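Local coordinates for alpha-catenin-like protein hmp-1 (Caenorhabditis elegans, PDB 5XA5) that forms part of the actin-binding, cadherin–catenin adhesion machinery at cell junctions and is required for cell migration and shape changes during worm embryonic enclosure and elongation, at residues 53-58 against 109-114; 93-98 against 131-136; 161-166 against 170-175; 184-189 against 211-216. All blocks are in the same frame, centred on the assembly; numbering follows the deposited sequence.

Contact 1 (53-58 against 109-114); sequences GLVATL and DFVRDS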
loop_
_atom_site.group_PDB
_atom_site.type_symbol
_atom_site.label_atom_id
_atom_site.label_comp_id
_atom_site.label_asym_id
_atom_site.label_seq_id
_atom_site.Cartn_x
_atom_site.Cartn_y
_atom_site.Cartn_z
ATOM N N GLY A 53 4.929 28.927 17.681
ATOM C CA GLY A 53 3.913 27.887 17.674
ATOM C C GLY A 53 3.775 27.174 16.334
ATOM O O GLY A 53 3.483 25.971 16.290
ATOM N N LEU A 54 3.965 27.901 15.234
ATOM C CA LEU A 54 3.915 27.279 13.905
ATOM C C LEU A 54 4.993 26.215 13.772
ATOM O O LEU A 54 4.756 25.139 13.224
ATOM C CB LEU A 54 4.089 28.314 12.794
ATOM C CG LEU A 54 2.954 29.293 12.515
ATOM C CD1 LEU A 54 3.377 30.372 11.521
ATOM C CD2 LEU A 54 1.751 28.533 11.996
ATOM N N VAL A 55 6.186 26.528 14.257
ATOM C CA VAL A 55 7.295 25.590 14.197
ATOM C C VAL A 55 7.032 24.422 15.148
ATOM O O VAL A 55 7.304 23.267 14.813
ATOM C CB VAL A 55 8.628 26.280 14.551
ATOM C CG1 VAL A 55 9.776 25.279 14.574
ATOM C CG2 VAL A 55 8.917 27.422 13.578
ATOM N N ALA A 56 6.492 24.720 16.331
ATOM C CA ALA A 56 6.191 23.676 17.311
ATOM C C ALA A 56 5.203 22.661 16.748
ATOM O O ALA A 56 5.385 21.449 16.897
ATOM C CB ALA A 56 5.651 24.286 18.604
ATOM N N THR A 57 4.152 23.158 16.106
ATOM C CA THR A 57 3.167 22.279 15.489
ATOM C C THR A 57 3.811 21.409 14.424
ATOM O O THR A 57 3.564 20.205 14.366
ATOM C CB THR A 57 2.020 23.075 14.866
ATOM O OG1 THR A 57 1.357 23.833 15.886
ATOM C CG2 THR A 57 1.028 22.145 14.179
ATOM N N LEU A 58 4.633 22.025 13.583
ATOM C CA LEU A 58 5.342 21.301 12.532
ATOM C C LEU A 58 6.209 20.201 13.139
ATOM O O LEU A 58 6.197 19.057 12.684
ATOM C CB LEU A 58 6.197 22.262 11.707
ATOM C CG LEU A 58 7.197 21.635 10.738
ATOM C CD1 LEU A 58 6.469 20.922 9.619
ATOM C CD2 LEU A 58 8.166 22.691 10.204
ATOM N N ASP A 109 14.007 29.691 10.737
ATOM C CA ASP A 109 14.734 30.831 10.180
ATOM C C ASP A 109 13.777 31.799 9.502
ATOM O O ASP A 109 13.899 33.016 9.636
ATOM C CB ASP A 109 15.796 30.364 9.181
ATOM C CG ASP A 109 16.859 29.494 9.822
ATOM O OD1 ASP A 109 17.073 29.615 11.047
ATOM O OD2 ASP A 109 17.480 28.691 9.095
ATOM N N PHE A 110 12.809 31.248 8.777
ATOM C CA PHE A 110 11.861 32.079 8.061
ATOM C C PHE A 110 10.930 32.840 8.994
ATOM O O PHE A 110 10.804 34.049 8.873
ATOM C CB PHE A 110 11.046 31.231 7.084
ATOM C CG PHE A 110 9.725 31.842 6.702
ATOM C CD1 PHE A 110 9.666 33.068 6.055
ATOM C CD2 PHE A 110 8.543 31.171 6.972
ATOM C CE1 PHE A 110 8.441 33.620 5.704
ATOM C CE2 PHE A 110 7.326 31.706 6.619
ATOM C CZ PHE A 110 7.270 32.941 5.991
ATOM N N VAL A 111 10.277 32.146 9.921
ATOM C CA VAL A 111 9.266 32.796 10.753
ATOM C C VAL A 111 9.892 33.848 11.659
ATOM O O VAL A 111 9.213 34.754 12.140
ATOM C CB VAL A 111 8.495 31.783 11.623
ATOM C CG1 VAL A 111 7.713 30.807 10.743
ATOM C CG2 VAL A 111 9.443 31.037 12.547
ATOM N N ARG A 112 11.194 33.729 11.884
ATOM C CA ARG A 112 11.901 34.674 12.740
ATOM C C ARG A 112 12.377 35.896 11.962
ATOM O O ARG A 112 12.763 36.906 12.551
ATOM C CB ARG A 112 13.081 33.987 13.424
ATOM C CG ARG A 112 12.680 33.150 14.633
ATOM C CD ARG A 112 13.871 32.436 15.243
ATOM N NE ARG A 112 13.515 31.747 16.479
ATOM C CZ ARG A 112 14.377 31.078 17.238
ATOM N NH1 ARG A 112 15.657 31.013 16.893
ATOM N NH2 ARG A 112 13.964 30.486 18.351
ATOM N N ASP A 113 12.351 35.795 10.638
ATOM C CA ASP A 113 12.698 36.910 9.760
ATOM C C ASP A 113 11.705 36.895 8.607
ATOM O O ASP A 113 12.076 36.740 7.444
ATOM C CB ASP A 113 14.143 36.784 9.266
ATOM C CG ASP A 113 14.620 38.010 8.502
ATOM O OD1 ASP A 113 14.058 39.106 8.708
ATOM O OD2 ASP A 113 15.569 37.871 7.697
ATOM N N SER A 114 10.428 37.056 8.942
ATOM C CA SER A 114 9.358 36.670 8.025
ATOM C C SER A 114 9.174 37.609 6.833
ATOM O O SER A 114 8.365 37.329 5.950
ATOM C CB SER A 114 8.035 36.540 8.789
ATOM O OG SER A 114 7.739 37.707 9.531
#
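Val111 meets Val55 and Leu54 where helices 51-74 and 83-112 run in opposite senses near one end of the N-terminal helical bundle of this vinculin/alpha-catenin family protein. The backbones stay well apart, 8.2 Å between Val55 CA and Val111 CA, and side chains alone span the gap. The closest touch joins two methyls, Val55 CG2 and Val111 CG2, 3.8 Å apart, with the two isopropyl groups meeting at a slant. The torsions explain the pairing. Val55 holds CG1 anti to its backbone N (chi1 176°), which leaves CG2 anti to the carbonyl carbon and facing Val111. Val111, close to the end of its helix, is turned differently at chi1 -63°: CG2 sits between the backbone N and the carbonyl carbon to reach Val55, while CG1 is swung toward Leu54. There Leu54 CD1 lies 4.4 Å from Val111 CG1, a looser touch made at the end of an extended leucine. All three residues are buried; Val55 also packs on Ile104 and on an apolar side chain of another protein's chain. A salt bridge from Arg112 to Glu52 joins the same two helices nearby. Within helix 51-74, Gly53 O is gripped from opposite faces of its carbonyl plane, by Thr57 N at 2.9 Å and by Thr57 OG1 at 3.0 Å.

Contact 2 (93-98 against 131-136); sequences LGAVQD and LTAVAK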
loop_
_atom_site.group_PDB
_atom_site.type_symbol
_atom_site.label_atom_id
_atom_site.label_comp_id
_atom_site.label_asym_id
_atom_site.label_seq_id
_atom_site.Cartn_x
_atom_site.Cartn_y
_atom_site.Cartn_z
ATOM N N LEU A 93 11.286 6.236 5.550
ATOM C CA LEU A 93 10.832 6.970 6.725
ATOM C C LEU A 93 11.950 7.874 7.235
ATOM O O LEU A 93 11.695 8.972 7.728
ATOM C CB LEU A 93 10.378 6.011 7.826
ATOM C CG LEU A 93 9.537 6.619 8.950
ATOM C CD1 LEU A 93 8.275 7.287 8.389
ATOM C CD2 LEU A 93 9.181 5.568 9.985
ATOM N N GLY A 94 13.187 7.396 7.120
ATOM C CA GLY A 94 14.345 8.173 7.518
ATOM C C GLY A 94 14.484 9.432 6.684
ATOM O O GLY A 94 14.914 10.467 7.175
ATOM N N ALA A 95 14.102 9.348 5.415
ATOM C CA ALA A 95 14.167 10.515 4.541
ATOM C C ALA A 95 13.156 11.573 4.979
ATOM O O ALA A 95 13.400 12.772 4.827
ATOM C CB ALA A 95 13.935 10.113 3.093
ATOM N N VAL A 96 12.024 11.133 5.530
ATOM C CA VAL A 96 11.051 12.060 6.104
ATOM C C VAL A 96 11.621 12.721 7.362
ATOM O O VAL A 96 11.492 13.934 7.549
ATOM C CB VAL A 96 9.710 11.356 6.431
ATOM C CG1 VAL A 96 8.757 12.304 7.141
ATOM C CG2 VAL A 96 9.060 10.847 5.151
ATOM N N GLN A 97 12.270 11.934 8.210
ATOM C CA GLN A 97 12.886 12.478 9.416
ATOM C C GLN A 97 13.930 13.534 9.069
ATOM O O GLN A 97 13.988 14.593 9.697
ATOM C CB GLN A 97 13.518 11.353 10.237
ATOM C CG GLN A 97 14.187 11.801 11.534
ATOM C CD GLN A 97 14.727 10.616 12.318
ATOM O OE1 GLN A 97 15.471 9.793 11.785
ATOM N NE2 GLN A 97 14.328 10.510 13.580
ATOM N N ASP A 98 14.743 13.244 8.058
ATOM C CA ASP A 98 15.830 14.140 7.676
ATOM C C ASP A 98 15.310 15.427 7.035
ATOM O O ASP A 98 15.654 16.521 7.487
ATOM C CB ASP A 98 16.810 13.431 6.734
ATOM C CG ASP A 98 17.599 12.320 7.431
ATOM O OD1 ASP A 98 17.579 12.255 8.680
ATOM O OD2 ASP A 98 18.253 11.520 6.726
ATOM N N LEU A 131 7.578 17.204 1.786
ATOM C CA LEU A 131 6.309 16.603 1.372
ATOM C C LEU A 131 6.518 15.628 0.209
ATOM O O LEU A 131 5.732 14.693 0.019
ATOM C CB LEU A 131 5.286 17.694 1.004
ATOM C CG LEU A 131 4.884 18.611 2.174
ATOM C CD1 LEU A 131 3.738 19.519 1.772
ATOM C CD2 LEU A 131 4.503 17.805 3.415
ATOM N N THR A 132 7.591 15.824 -0.550
ATOM C CA THR A 132 7.967 14.874 -1.597
ATOM C C THR A 132 8.473 13.573 -0.970
ATOM O O THR A 132 8.219 12.468 -1.479
ATOM C CB THR A 132 9.043 15.468 -2.519
ATOM O OG1 THR A 132 8.464 16.519 -3.300
ATOM C CG2 THR A 132 9.599 14.405 -3.454
ATOM N N ALA A 133 9.203 13.699 0.138
ATOM C CA ALA A 133 9.694 12.520 0.853
ATOM C C ALA A 133 8.530 11.771 1.495
ATOM O O ALA A 133 8.540 10.541 1.579
ATOM C CB ALA A 133 10.725 12.911 1.898
ATOM N N VAL A 134 7.516 12.510 1.934
ATOM C CA VAL A 134 6.302 11.886 2.450
ATOM C C VAL A 134 5.602 11.126 1.332
ATOM O O VAL A 134 5.178 9.989 1.524
ATOM C CB VAL A 134 5.345 12.934 3.072
ATOM C CG1 VAL A 134 4.003 12.304 3.400
ATOM C CG2 VAL A 134 5.995 13.527 4.309
ATOM N N ALA A 135 5.519 11.745 0.157
ATOM C CA ALA A 135 4.875 11.109 -0.992
ATOM C C ALA A 135 5.604 9.829 -1.410
ATOM O O ALA A 135 4.959 8.817 -1.707
ATOM C CB ALA A 135 4.797 12.084 -2.162
ATOM N N LYS A 136 6.938 9.867 -1.424
ATOM C CA LYS A 136 7.717 8.682 -1.792
ATOM C C LYS A 136 7.508 7.564 -0.776
ATOM O O LYS A 136 7.450 6.386 -1.146
ATOM C CB LYS A 136 9.207 9.024 -1.929
ATOM C CG LYS A 136 9.545 9.650 -3.273
ATOM C CD LYS A 136 10.978 10.147 -3.353
ATOM C CE LYS A 136 11.229 10.812 -4.698
ATOM N NZ LYS A 136 12.608 11.358 -4.813
#
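Within the N-terminal helical bundle, Ala95 and Val96 of helix 83-112 face Ala133 and Val134 of helix 117-165 across a nearly antiparallel helix pair, the short axes 168° apart in direction and 8.6 Å apart at closest approach. Alanines make this spacing possible. Val96 CA and Ala133 CA are 5.4 Å apart, so methyls rest on backbone as well as on one another. Ala133 CB points at the other helix and lies 4.0 Å from Ala95 O, with Ala95 CB beside it at the more exposed margin. Val96, the next residue along, reaches both Ala133 and Val134 with its two methyls. Its CG1, anti to the backbone N (chi1 175°), meets Val134 CG2 at 4.1 Å, whereas CG2 lies 3.6 Å from Ala133 O. The contacts are apolar or van der Waals in kind; Ala95 O accepts a hydrogen bond from Thr99 OG1 of its own helix. Phe65 of helix 51-74 packs on Val96, and Leu32 of helix 23-36 packs on Val134. Another protein's chain also reaches Val134, so this pair sits among two further helices of its own chain and a bound partner.

Contact 3 (161-166 against 170-175); sequences HQMIEA and IKVDDL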
loop_
_atom_site.group_PDB
_atom_site.type_symbol
_atom_site.label_atom_id
_atom_site.label_comp_id
_atom_site.label_asym_id
_atom_site.label_seq_id
_atom_site.Cartn_x
_atom_site.Cartn_y
_atom_site.Cartn_z
ATOM N N HIS A 161 -1.762 -26.620 -4.040
ATOM C CA HIS A 161 -0.735 -27.584 -4.404
ATOM C C HIS A 161 -0.865 -28.846 -3.555
ATOM O O HIS A 161 -0.848 -29.979 -4.075
ATOM C CB HIS A 161 0.664 -26.968 -4.218
ATOM C CG HIS A 161 1.794 -27.857 -4.669
ATOM N ND1 HIS A 161 2.469 -27.646 -5.840
ATOM C CD2 HIS A 161 2.347 -28.958 -4.093
ATOM C CE1 HIS A 161 3.407 -28.582 -5.982
ATOM N NE2 HIS A 161 3.337 -29.389 -4.950
ATOM N N GLN A 162 -0.987 -28.642 -2.242
ATOM C CA GLN A 162 -1.081 -29.764 -1.326
ATOM C C GLN A 162 -2.358 -30.549 -1.573
ATOM O O GLN A 162 -2.349 -31.783 -1.464
ATOM C CB GLN A 162 -1.013 -29.270 0.126
ATOM C CG GLN A 162 0.379 -28.836 0.515
ATOM C CD GLN A 162 0.430 -28.242 1.906
ATOM O OE1 GLN A 162 -0.263 -28.707 2.805
ATOM N NE2 GLN A 162 1.292 -27.246 2.102
ATOM N N MET A 163 -3.440 -29.844 -1.930
ATOM C CA MET A 163 -4.701 -30.527 -2.181
ATOM C C MET A 163 -4.582 -31.461 -3.385
ATOM O O MET A 163 -5.041 -32.621 -3.340
ATOM C CB MET A 163 -5.837 -29.513 -2.373
ATOM C CG MET A 163 -7.203 -30.172 -2.374
ATOM S SD MET A 163 -8.577 -29.003 -2.421
ATOM C CE MET A 163 -8.474 -28.421 -4.115
ATOM N N ILE A 164 -3.908 -30.989 -4.437
ATOM C CA ILE A 164 -3.692 -31.758 -5.652
ATOM C C ILE A 164 -2.828 -32.981 -5.355
ATOM O O ILE A 164 -3.009 -34.059 -5.950
ATOM C CB ILE A 164 -3.025 -30.863 -6.727
ATOM C CG1 ILE A 164 -4.011 -29.776 -7.159
ATOM C CG2 ILE A 164 -2.554 -31.691 -7.916
ATOM C CD1 ILE A 164 -3.385 -28.659 -7.988
ATOM N N GLU A 165 -1.881 -32.827 -4.429
ATOM C CA GLU A 165 -0.954 -33.920 -4.118
ATOM C C GLU A 165 -1.487 -34.903 -3.076
ATOM O O GLU A 165 -0.925 -35.989 -2.907
ATOM C CB GLU A 165 0.380 -33.356 -3.624
ATOM C CG GLU A 165 1.133 -32.577 -4.659
ATOM C CD GLU A 165 1.581 -33.435 -5.818
ATOM O OE1 GLU A 165 1.962 -34.609 -5.589
ATOM O OE2 GLU A 165 1.538 -32.928 -6.957
ATOM N N ALA A 166 -2.566 -34.537 -2.388
ATOM C CA ALA A 166 -3.082 -35.358 -1.291
ATOM C C ALA A 166 -3.434 -36.749 -1.760
ATOM O O ALA A 166 -3.948 -36.928 -2.862
ATOM C CB ALA A 166 -4.311 -34.700 -0.647
ATOM N N ILE A 170 -9.695 -37.864 3.199
ATOM C CA ILE A 170 -9.700 -37.036 4.410
ATOM C C ILE A 170 -8.746 -35.837 4.287
ATOM O O ILE A 170 -9.072 -34.715 4.720
ATOM C CB ILE A 170 -9.335 -37.883 5.646
ATOM C CG1 ILE A 170 -10.473 -38.860 5.955
ATOM C CG2 ILE A 170 -9.081 -37.009 6.856
ATOM C CD1 ILE A 170 -10.193 -39.770 7.126
ATOM N N LYS A 171 -7.586 -36.047 3.670
ATOM C CA LYS A 171 -6.673 -34.928 3.433
ATOM C C LYS A 171 -7.266 -33.928 2.444
ATOM O O LYS A 171 -7.125 -32.725 2.628
ATOM C CB LYS A 171 -5.314 -35.414 2.911
ATOM C CG LYS A 171 -4.344 -35.828 4.002
ATOM C CD LYS A 171 -3.073 -36.406 3.396
ATOM C CE LYS A 171 -2.268 -37.206 4.408
ATOM N NZ LYS A 171 -1.088 -37.838 3.752
ATOM N N VAL A 172 -7.916 -34.416 1.386
ATOM C CA VAL A 172 -8.484 -33.510 0.396
ATOM C C VAL A 172 -9.560 -32.623 1.036
ATOM O O VAL A 172 -9.600 -31.410 0.821
ATOM C CB VAL A 172 -9.078 -34.275 -0.805
ATOM C CG1 VAL A 172 -9.818 -33.289 -1.714
ATOM C CG2 VAL A 172 -7.962 -35.012 -1.580
ATOM N N ASP A 173 -10.418 -33.223 1.843
ATOM C CA ASP A 173 -11.437 -32.425 2.547
ATOM C C ASP A 173 -10.842 -31.421 3.527
ATOM O O ASP A 173 -11.294 -30.280 3.601
ATOM C CB ASP A 173 -12.399 -33.341 3.298
ATOM C CG ASP A 173 -13.410 -33.997 2.389
ATOM O OD1 ASP A 173 -13.532 -33.587 1.216
ATOM O OD2 ASP A 173 -14.098 -34.930 2.856
ATOM N N ASP A 174 -9.834 -31.842 4.290
ATOM C CA ASP A 174 -9.228 -30.942 5.275
ATOM C C ASP A 174 -8.500 -29.795 4.594
ATOM O O ASP A 174 -8.569 -28.647 5.035
ATOM C CB ASP A 174 -8.264 -31.695 6.191
ATOM C CG ASP A 174 -8.981 -32.619 7.160
ATOM O OD1 ASP A 174 -10.192 -32.413 7.393
ATOM O OD2 ASP A 174 -8.327 -33.538 7.700
ATOM N N LEU A 175 -7.792 -30.098 3.512
ATOM C CA LEU A 175 -7.117 -29.034 2.782
ATOM C C LEU A 175 -8.132 -28.107 2.114
ATOM O O LEU A 175 -7.914 -26.910 2.082
ATOM C CB LEU A 175 -6.147 -29.613 1.747
ATOM C CG LEU A 175 -4.906 -30.228 2.404
ATOM C CD1 LEU A 175 -4.195 -31.117 1.389
ATOM C CD2 LEU A 175 -3.970 -29.136 2.903
#
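Leu175 is wedged against Gln162, Met163 and Ala166 in an antiparallel helical hairpin, where the long helix 117-165 ends and helix 169-196 turns back at 163° to it. The axes of the short segments approach to 8.9 Å. Leu175 is the main bump: it has the largest share of the buried surface, and its CD1 sits on the backbone of the facing helix, 3.5 Å from Gln162 O, with Met163 N close by. CG stands anti to the carbonyl carbon (chi1 -72°), which helps direct the fork across the gap; CD2 lies 3.7 Å from Gln162 OE1. The leucine and glutamine side chains meet at about a right angle; the amide nitrogen of Gln162 bonds to Glu158. On the more buried flank Met163 runs across Val172, also nearly at right angles, CG against Val172 CG1 at 4.1 Å, and Thr224 of helix 200-229 packs on both. Nearest the turn the shapes reverse, and a bump on the first helix fills a hollow on the second. Ala166, the first residue to leave helical geometry (psi 142°), aims its methyl into the dip between the Lys171 stem and the Val172 fork. Lys171 NZ forms a salt bridge with Asp167. Ala166 CB ends 3.8 Å from Lys171 CB, 3.8 Å from Val172 CG2 and 4.1 Å from Leu175 CD1.

Contact 4 (184-189 against 211-216); sequences EELDIT and SALRQT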
loop_
_atom_site.group_PDB
_atom_site.type_symbol
_atom_site.label_atom_id
_atom_site.label_comp_id
_atom_site.label_asym_id
_atom_site.label_seq_id
_atom_site.Cartn_x
_atom_site.Cartn_y
_atom_site.Cartn_z
ATOM N N GLU A 184 -11.614 -16.960 0.713
ATOM C CA GLU A 184 -12.534 -15.927 1.177
ATOM C C GLU A 184 -11.798 -14.675 1.668
ATOM O O GLU A 184 -12.213 -13.560 1.346
ATOM C CB GLU A 184 -13.439 -16.467 2.287
ATOM C CG GLU A 184 -14.541 -17.397 1.808
ATOM C CD GLU A 184 -15.685 -16.679 1.108
ATOM O OE1 GLU A 184 -15.783 -15.434 1.204
ATOM O OE2 GLU A 184 -16.504 -17.378 0.475
ATOM N N GLU A 185 -10.720 -14.873 2.426
ATOM C CA GLU A 185 -9.860 -13.786 2.904
ATOM C C GLU A 185 -9.244 -13.023 1.733
ATOM O O GLU A 185 -9.251 -11.790 1.692
ATOM C CB GLU A 185 -8.747 -14.341 3.801
ATOM C CG GLU A 185 -8.962 -14.228 5.293
ATOM C CD GLU A 185 -8.258 -15.333 6.074
ATOM O OE1 GLU A 185 -7.540 -16.150 5.453
ATOM O OE2 GLU A 185 -8.417 -15.385 7.314
ATOM N N LEU A 186 -8.701 -13.766 0.776
ATOM C CA LEU A 186 -8.066 -13.158 -0.388
ATOM C C LEU A 186 -9.086 -12.388 -1.200
ATOM O O LEU A 186 -8.803 -11.303 -1.691
ATOM C CB LEU A 186 -7.402 -14.227 -1.255
ATOM C CG LEU A 186 -6.669 -13.788 -2.521
ATOM C CD1 LEU A 186 -5.475 -12.875 -2.210
ATOM C CD2 LEU A 186 -6.216 -14.993 -3.348
ATOM N N ASP A 187 -10.277 -12.960 -1.337
ATOM C CA ASP A 187 -11.331 -12.343 -2.138
ATOM C C ASP A 187 -11.674 -10.951 -1.617
ATOM O O ASP A 187 -11.826 -10.015 -2.400
ATOM C CB ASP A 187 -12.576 -13.234 -2.140
ATOM C CG ASP A 187 -13.628 -12.766 -3.112
ATOM O OD1 ASP A 187 -13.614 -13.239 -4.268
ATOM O OD2 ASP A 187 -14.467 -11.925 -2.726
ATOM N N ILE A 188 -11.772 -10.812 -0.298
ATOM C CA ILE A 188 -12.069 -9.513 0.306
ATOM C C ILE A 188 -10.998 -8.482 -0.027
ATOM O O ILE A 188 -11.314 -7.372 -0.457
ATOM C CB ILE A 188 -12.193 -9.610 1.840
ATOM C CG1 ILE A 188 -13.370 -10.504 2.222
ATOM C CG2 ILE A 188 -12.352 -8.222 2.459
ATOM C CD1 ILE A 188 -13.341 -10.975 3.658
ATOM N N THR A 189 -9.728 -8.845 0.141
ATOM C CA THR A 189 -8.640 -7.896 -0.060
ATOM C C THR A 189 -8.490 -7.550 -1.539
ATOM O O THR A 189 -8.186 -6.408 -1.901
ATOM C CB THR A 189 -7.307 -8.437 0.484
ATOM O OG1 THR A 189 -6.814 -9.454 -0.386
ATOM C CG2 THR A 189 -7.503 -9.016 1.872
ATOM N N SER A 211 -12.664 -13.645 -10.268
ATOM C CA SER A 211 -13.791 -14.471 -10.665
ATOM C C SER A 211 -13.341 -15.870 -11.081
ATOM O O SER A 211 -13.982 -16.867 -10.720
ATOM C CB SER A 211 -14.552 -13.798 -11.800
ATOM O OG SER A 211 -15.044 -12.543 -11.373
ATOM N N ALA A 212 -12.246 -15.933 -11.832
ATOM C CA ALA A 212 -11.723 -17.219 -12.303
ATOM C C ALA A 212 -11.285 -18.076 -11.120
ATOM O O ALA A 212 -11.549 -19.279 -11.091
ATOM C CB ALA A 212 -10.570 -17.005 -13.266
ATOM N N LEU A 213 -10.603 -17.472 -10.149
ATOM C CA LEU A 213 -10.239 -18.217 -8.953
ATOM C C LEU A 213 -11.477 -18.760 -8.240
ATOM O O LEU A 213 -11.495 -19.928 -7.842
ATOM C CB LEU A 213 -9.417 -17.345 -7.988
ATOM C CG LEU A 213 -9.088 -17.970 -6.627
ATOM C CD1 LEU A 213 -8.269 -19.249 -6.793
ATOM C CD2 LEU A 213 -8.383 -16.983 -5.685
ATOM N N ARG A 214 -12.499 -17.922 -8.045
ATOM C CA ARG A 214 -13.690 -18.365 -7.328
ATOM C C ARG A 214 -14.419 -19.509 -8.029
ATOM O O ARG A 214 -14.987 -20.389 -7.377
ATOM C CB ARG A 214 -14.670 -17.202 -7.128
ATOM C CG ARG A 214 -14.160 -16.097 -6.240
ATOM C CD ARG A 214 -13.517 -16.622 -4.972
ATOM N NE ARG A 214 -14.412 -17.443 -4.153
ATOM C CZ ARG A 214 -15.174 -16.980 -3.163
ATOM N NH1 ARG A 214 -15.189 -15.684 -2.873
ATOM N NH2 ARG A 214 -15.937 -17.816 -2.471
ATOM N N GLN A 215 -14.418 -19.497 -9.355
ATOM C CA GLN A 215 -15.074 -20.552 -10.129
ATOM C C GLN A 215 -14.245 -21.828 -10.173
ATOM O O GLN A 215 -14.791 -22.941 -10.152
ATOM C CB GLN A 215 -15.340 -20.066 -11.551
ATOM C CG GLN A 215 -15.568 -21.184 -12.562
ATOM C CD GLN A 215 -15.246 -20.763 -13.983
ATOM O OE1 GLN A 215 -14.268 -21.225 -14.572
ATOM N NE2 GLN A 215 -16.069 -19.880 -14.542
ATOM N N THR A 216 -12.927 -21.680 -10.253
ATOM C CA THR A 216 -12.050 -22.830 -10.454
ATOM C C THR A 216 -11.810 -23.633 -9.177
ATOM O O THR A 216 -11.739 -24.859 -9.207
ATOM C CB THR A 216 -10.689 -22.385 -11.031
ATOM O OG1 THR A 216 -10.900 -21.782 -12.313
ATOM C CG2 THR A 216 -9.765 -23.570 -11.185
#
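Arg214 forms salt bridges with Glu184 and Asp187, spanning helices 169-196 and 200-229 in a bundle of the vinculin fold. The stronger bond runs from Arg214 NH2 to Glu184 OE2, 3.0 Å long but bent, 139° at the hydrogen. It arrives 63° out of the carboxylate plane. The other, Arg214 NH1 to Asp187 OD1 at 3.2 Å, is straighter yet weak, and meets the guanidinium at its edge; both carboxylates are turned almost perpendicular to that group. Bends at chi2 and chi3 fold the arginine so that its stem also passes Asp187 OD1, with CD at 3.5 Å. The short axes are 11.1 Å apart, and the folded Arg214 with its two acids fills the gap on this side. Beside the charges, Leu186 CD2 and Leu213 CD2 meet at 3.8 Å, and each leucine packs further: Leu186 on Val153 of helix 117-165, Leu213 on Met247 of helix 234-258. In the second shell Arg210 bridges to OD1 of Asp187 and Arg191 to OD2, fixing this buried carboxylate from both oxygens. Three arginines around Asp187 would favour its ionised form, and Glu184 probably helps balance the positive charge they bring.

Contacts 1 and 2 share helix 83-112 and contacts 3 and 4 share helix 169-196, on opposite sides of the chain's centre; helix 117-165 joins the halves by carrying segments of contacts 2 and 3. Contacts 1 and 3 lie far out, their centres about 35 and 31 Å from the chain's. Contacts 1 and 4 are buried, contacts 2 and 3 only partly so. Contacts 1 to 3 rest on van der Waals packing, with oxygens against methyls in 2 and 3; alanine allows close backbones in contact 2, while Met163 and Val172 come equally near in contact 3. Contact 4, its axes wider apart than in 2 and 3, adds salt bridges to a leucine pair.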